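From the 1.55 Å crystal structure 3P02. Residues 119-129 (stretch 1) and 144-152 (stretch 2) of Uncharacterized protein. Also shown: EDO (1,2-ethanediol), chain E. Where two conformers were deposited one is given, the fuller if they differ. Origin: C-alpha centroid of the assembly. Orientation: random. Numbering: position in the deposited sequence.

Stretch 1 (119-129) SQKWALPLKVC
Stretch 2 (144-152) YRTAVLRPI

Five backbone hydrogen bonds join the stretches as neighbouring antiparallel strands (N-to-C directions 159° apart), the second spanning 146-152. Leu-124 N donates to Leu-149 O (2.8 Å) and Leu-149 N returns to Leu-124 O (2.9 Å); Leu-126 N to Ala-147 O (2.8 Å) and Ala-147 N to Leu-126 O (2.9 Å) form the next closed pair, and Val-128 N to Arg-145 O (2.9 Å) extends the ladder. Pro-125, which has no amide hydrogen, falls opposite Val-148 in a non-hydrogen-bonded pair (CA-CA 4.3 Å), so its ring costs the ladder nothing; Lys-127 faces Thr-146 likewise (CA-CA 4.2 Å). CA-H...O contacts supplement the amides, among them Thr-146 CA to Leu-126 O (3.1 Å) and Ala-123 CA to Leu-149 O (3.2 Å). Within the strands phi/psi stays extended (-119/104 at Leu-124, -126/138 at Leu-126, -105/131 at Leu-149), whereas Arg-145, just before the second strand, is at -75/-20.

Beyond the Leu-124/Leu-149 pair, water 1 bridges the strands: it accepts from Trp-122 N (3.0 Å) and Arg-150 NE (3.1 Å) and donates to Pro-151 O (2.8 Å). Arg-150, with chi1 -148°, chi2 -140° and chi3 135°, brings one guanidinium face under the Lys-121 methylene (NH2 to CG 3.5 Å).

One sheet face carries Leu-124 (t, chi2 60°), Leu-126 (m, t), Leu-149 (m, t) and Ala-147; Leu-126 CD1 meets Leu-149 CD1 at 4.2 Å, a diagonal apolar contact. The other carries Pro-125 (C-gamma endo), Val-148 (t), Lys-127 and Thr-146 (m). There Val-148 CG2 lies 4.2 Å from Pro-125 CB, while its CG1 reaches Ala-123 CB at 3.7 Å. Lys-127, all t, runs its CG past Thr-146 OG1 (3.4 Å) and its CE past Arg-145 CB (3.8 Å); its NZ makes a weak hydrogen bond to ethanediol O1 (2.9 Å).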

# COMPACT_ATOMS: atom_id res chain seq x y z
N SER A 119 -1.76 0.43 -8.37
CA SER A 119 -2.57 1.64 -8.53
C SER A 119 -4.00 1.41 -7.96
O SER A 119 -4.80 2.35 -7.84
CB SER A 119 -2.66 2.06 -10.00
OG SER A 119 -3.47 1.16 -10.75
N GLN A 120 -4.33 0.13 -7.65
CA GLN A 120 -5.63 -0.27 -7.13
C GLN A 120 -5.54 -0.64 -5.68
O GLN A 120 -4.47 -1.06 -5.24
CB GLN A 120 -6.14 -1.48 -7.92
CG GLN A 120 -6.08 -1.29 -9.44
CD GLN A 120 -7.02 -0.21 -9.89
OE1 GLN A 120 -8.24 -0.35 -9.76
NE2 GLN A 120 -6.47 0.92 -10.39
N LYS A 121 -6.64 -0.48 -4.92
CA LYS A 121 -6.67 -0.87 -3.50
C LYS A 121 -7.26 -2.26 -3.44
O LYS A 121 -8.42 -2.43 -3.80
CB LYS A 121 -7.52 0.11 -2.64
CG LYS A 121 -6.88 1.47 -2.47
CD LYS A 121 -7.53 2.33 -1.37
CE LYS A 121 -8.99 2.56 -1.65
NZ LYS A 121 -9.56 3.72 -0.90
N TRP A 122 -6.48 -3.25 -3.02
CA TRP A 122 -6.95 -4.63 -2.98
C TRP A 122 -7.29 -5.04 -1.57
O TRP A 122 -6.63 -4.62 -0.61
CB TRP A 122 -5.86 -5.56 -3.54
CG TRP A 122 -5.45 -5.20 -4.94
CD1 TRP A 122 -4.36 -4.47 -5.31
CD2 TRP A 122 -6.15 -5.53 -6.14
NE1 TRP A 122 -4.35 -4.30 -6.68
CE2 TRP A 122 -5.44 -4.95 -7.22
CE3 TRP A 122 -7.35 -6.23 -6.41
CZ2 TRP A 122 -5.85 -5.09 -8.55
CZ3 TRP A 122 -7.78 -6.35 -7.74
CH2 TRP A 122 -7.03 -5.78 -8.78
N ALA A 123 -8.27 -5.93 -1.43
CA ALA A 123 -8.59 -6.40 -0.09
C ALA A 123 -9.03 -7.85 -0.12
O ALA A 123 -9.64 -8.31 -1.07
CB ALA A 123 -9.68 -5.52 0.53
N LEU A 124 -8.74 -8.55 0.97
CA LEU A 124 -9.10 -9.95 1.15
C LEU A 124 -10.04 -10.06 2.38
O LEU A 124 -9.59 -9.91 3.52
CB LEU A 124 -7.83 -10.81 1.32
CG LEU A 124 -8.05 -12.28 1.62
CD1 LEU A 124 -8.86 -12.98 0.50
CD2 LEU A 124 -6.71 -13.00 1.89
N PRO A 125 -11.36 -10.25 2.11
CA PRO A 125 -12.33 -10.33 3.21
C PRO A 125 -12.51 -11.79 3.65
O PRO A 125 -12.82 -12.65 2.83
CB PRO A 125 -13.60 -9.74 2.57
CG PRO A 125 -13.53 -10.18 1.12
CD PRO A 125 -12.02 -10.30 0.79
N LEU A 126 -12.26 -12.10 4.92
CA LEU A 126 -12.29 -13.48 5.41
C LEU A 126 -13.20 -13.65 6.57
O LEU A 126 -13.11 -12.83 7.49
CB LEU A 126 -10.88 -13.90 5.88
CG LEU A 126 -9.75 -13.73 4.90
CD1 LEU A 126 -8.43 -14.04 5.57
CD2 LEU A 126 -9.95 -14.65 3.72
N LYS A 127 -13.97 -14.72 6.61
CA LYS A 127 -14.82 -14.96 7.77
C LYS A 127 -14.48 -16.30 8.39
O LYS A 127 -14.19 -17.25 7.67
CB LYS A 127 -16.32 -14.92 7.37
CG LYS A 127 -17.26 -15.11 8.57
CD LYS A 127 -18.72 -14.90 8.23
CE LYS A 127 -19.56 -15.03 9.47
NZ LYS A 127 -21.03 -14.94 9.17
N VAL A 128 -14.56 -16.38 9.71
CA VAL A 128 -14.35 -17.60 10.47
C VAL A 128 -15.73 -18.10 10.92
O VAL A 128 -16.57 -17.29 11.34
CB VAL A 128 -13.32 -17.43 11.64
CG1 VAL A 128 -13.73 -16.34 12.64
CG2 VAL A 128 -13.07 -18.76 12.35
N CYS A 129 -15.96 -19.45 10.83
CA CYS A 129 -17.22 -20.12 11.15
C CYS A 129 -16.93 -21.50 11.75
O CYS A 129 -15.81 -21.98 11.66
CB CYS A 129 -18.04 -20.24 9.87
SG CYS A 129 -19.80 -20.54 10.13
N TYR A 144 -16.73 -9.74 15.61
CA TYR A 144 -15.51 -9.80 14.81
C TYR A 144 -15.34 -11.15 14.09
O TYR A 144 -14.23 -11.69 14.06
CB TYR A 144 -14.27 -9.51 15.69
CG TYR A 144 -14.42 -8.28 16.56
CD1 TYR A 144 -14.22 -7.01 16.04
CD2 TYR A 144 -14.80 -8.39 17.89
CE1 TYR A 144 -14.41 -5.87 16.83
CE2 TYR A 144 -14.99 -7.26 18.69
CZ TYR A 144 -14.77 -6.00 18.16
OH TYR A 144 -14.93 -4.88 18.95
N ARG A 145 -16.40 -11.64 13.42
CA ARG A 145 -16.27 -12.89 12.68
C ARG A 145 -15.49 -12.72 11.37
O ARG A 145 -14.99 -13.72 10.85
CB ARG A 145 -17.64 -13.50 12.32
CG ARG A 145 -18.57 -13.76 13.47
CD ARG A 145 -17.99 -14.63 14.57
NE ARG A 145 -19.06 -14.78 15.56
CZ ARG A 145 -18.89 -14.95 16.87
NH1 ARG A 145 -17.66 -15.04 17.38
NH2 ARG A 145 -19.94 -14.97 17.68
N THR A 146 -15.40 -11.49 10.85
CA THR A 146 -14.80 -11.17 9.55
C THR A 146 -13.67 -10.15 9.68
O THR A 146 -13.82 -9.10 10.31
CB THR A 146 -15.94 -10.67 8.62
OG1 THR A 146 -16.85 -11.76 8.49
CG2 THR A 146 -15.45 -10.28 7.23
N ALA A 147 -12.54 -10.45 9.03
CA ALA A 147 -11.37 -9.58 8.93
C ALA A 147 -11.17 -9.18 7.46
O ALA A 147 -11.44 -9.99 6.56
CB ALA A 147 -10.13 -10.32 9.43
N VAL A 148 -10.76 -7.93 7.21
CA VAL A 148 -10.51 -7.50 5.84
C VAL A 148 -9.05 -7.10 5.77
O VAL A 148 -8.65 -6.15 6.45
CB VAL A 148 -11.43 -6.37 5.36
CG1 VAL A 148 -11.09 -6.01 3.91
CG2 VAL A 148 -12.89 -6.77 5.49
N LEU A 149 -8.25 -7.80 4.95
CA LEU A 149 -6.82 -7.55 4.88
C LEU A 149 -6.46 -6.80 3.62
O LEU A 149 -6.87 -7.22 2.53
CB LEU A 149 -6.03 -8.86 4.94
CG LEU A 149 -6.38 -9.81 6.08
CD1 LEU A 149 -5.54 -11.08 5.96
CD2 LEU A 149 -6.12 -9.14 7.46
N ARG A 150 -5.69 -5.71 3.76
CA ARG A 150 -5.24 -4.89 2.64
C ARG A 150 -3.74 -5.04 2.46
O ARG A 150 -3.00 -4.54 3.31
CB ARG A 150 -5.58 -3.41 2.90
CG ARG A 150 -5.88 -2.65 1.62
CD ARG A 150 -5.31 -1.27 1.60
NE ARG A 150 -4.67 -1.00 0.31
CZ ARG A 150 -4.31 0.20 -0.11
NH1 ARG A 150 -4.55 1.27 0.63
NH2 ARG A 150 -3.73 0.34 -1.29
N PRO A 151 -3.23 -5.69 1.37
CA PRO A 151 -1.76 -5.75 1.21
C PRO A 151 -1.20 -4.37 0.84
O PRO A 151 -1.74 -3.67 -0.04
CB PRO A 151 -1.53 -6.76 0.09
CG PRO A 151 -2.84 -6.80 -0.69
CD PRO A 151 -3.94 -6.37 0.25
N ILE A 152 -0.10 -3.99 1.51
CA ILE A 152 0.64 -2.74 1.26
C ILE A 152 2.02 -3.14 0.77
O ILE A 152 2.80 -3.62 1.58
CB ILE A 152 0.71 -1.86 2.55
CG1 ILE A 152 -0.69 -1.54 3.11
CG2 ILE A 152 1.53 -0.56 2.33
CD1 ILE A 152 -1.65 -0.80 2.10
C1 EDO E . -21.48 -17.76 7.54
O1 EDO E . -22.50 -17.35 8.45
C2 EDO E . -21.79 -19.12 6.94
O2 EDO E . -20.68 -19.52 6.13
O HOH W 1 -3.67 -2.88 -1.94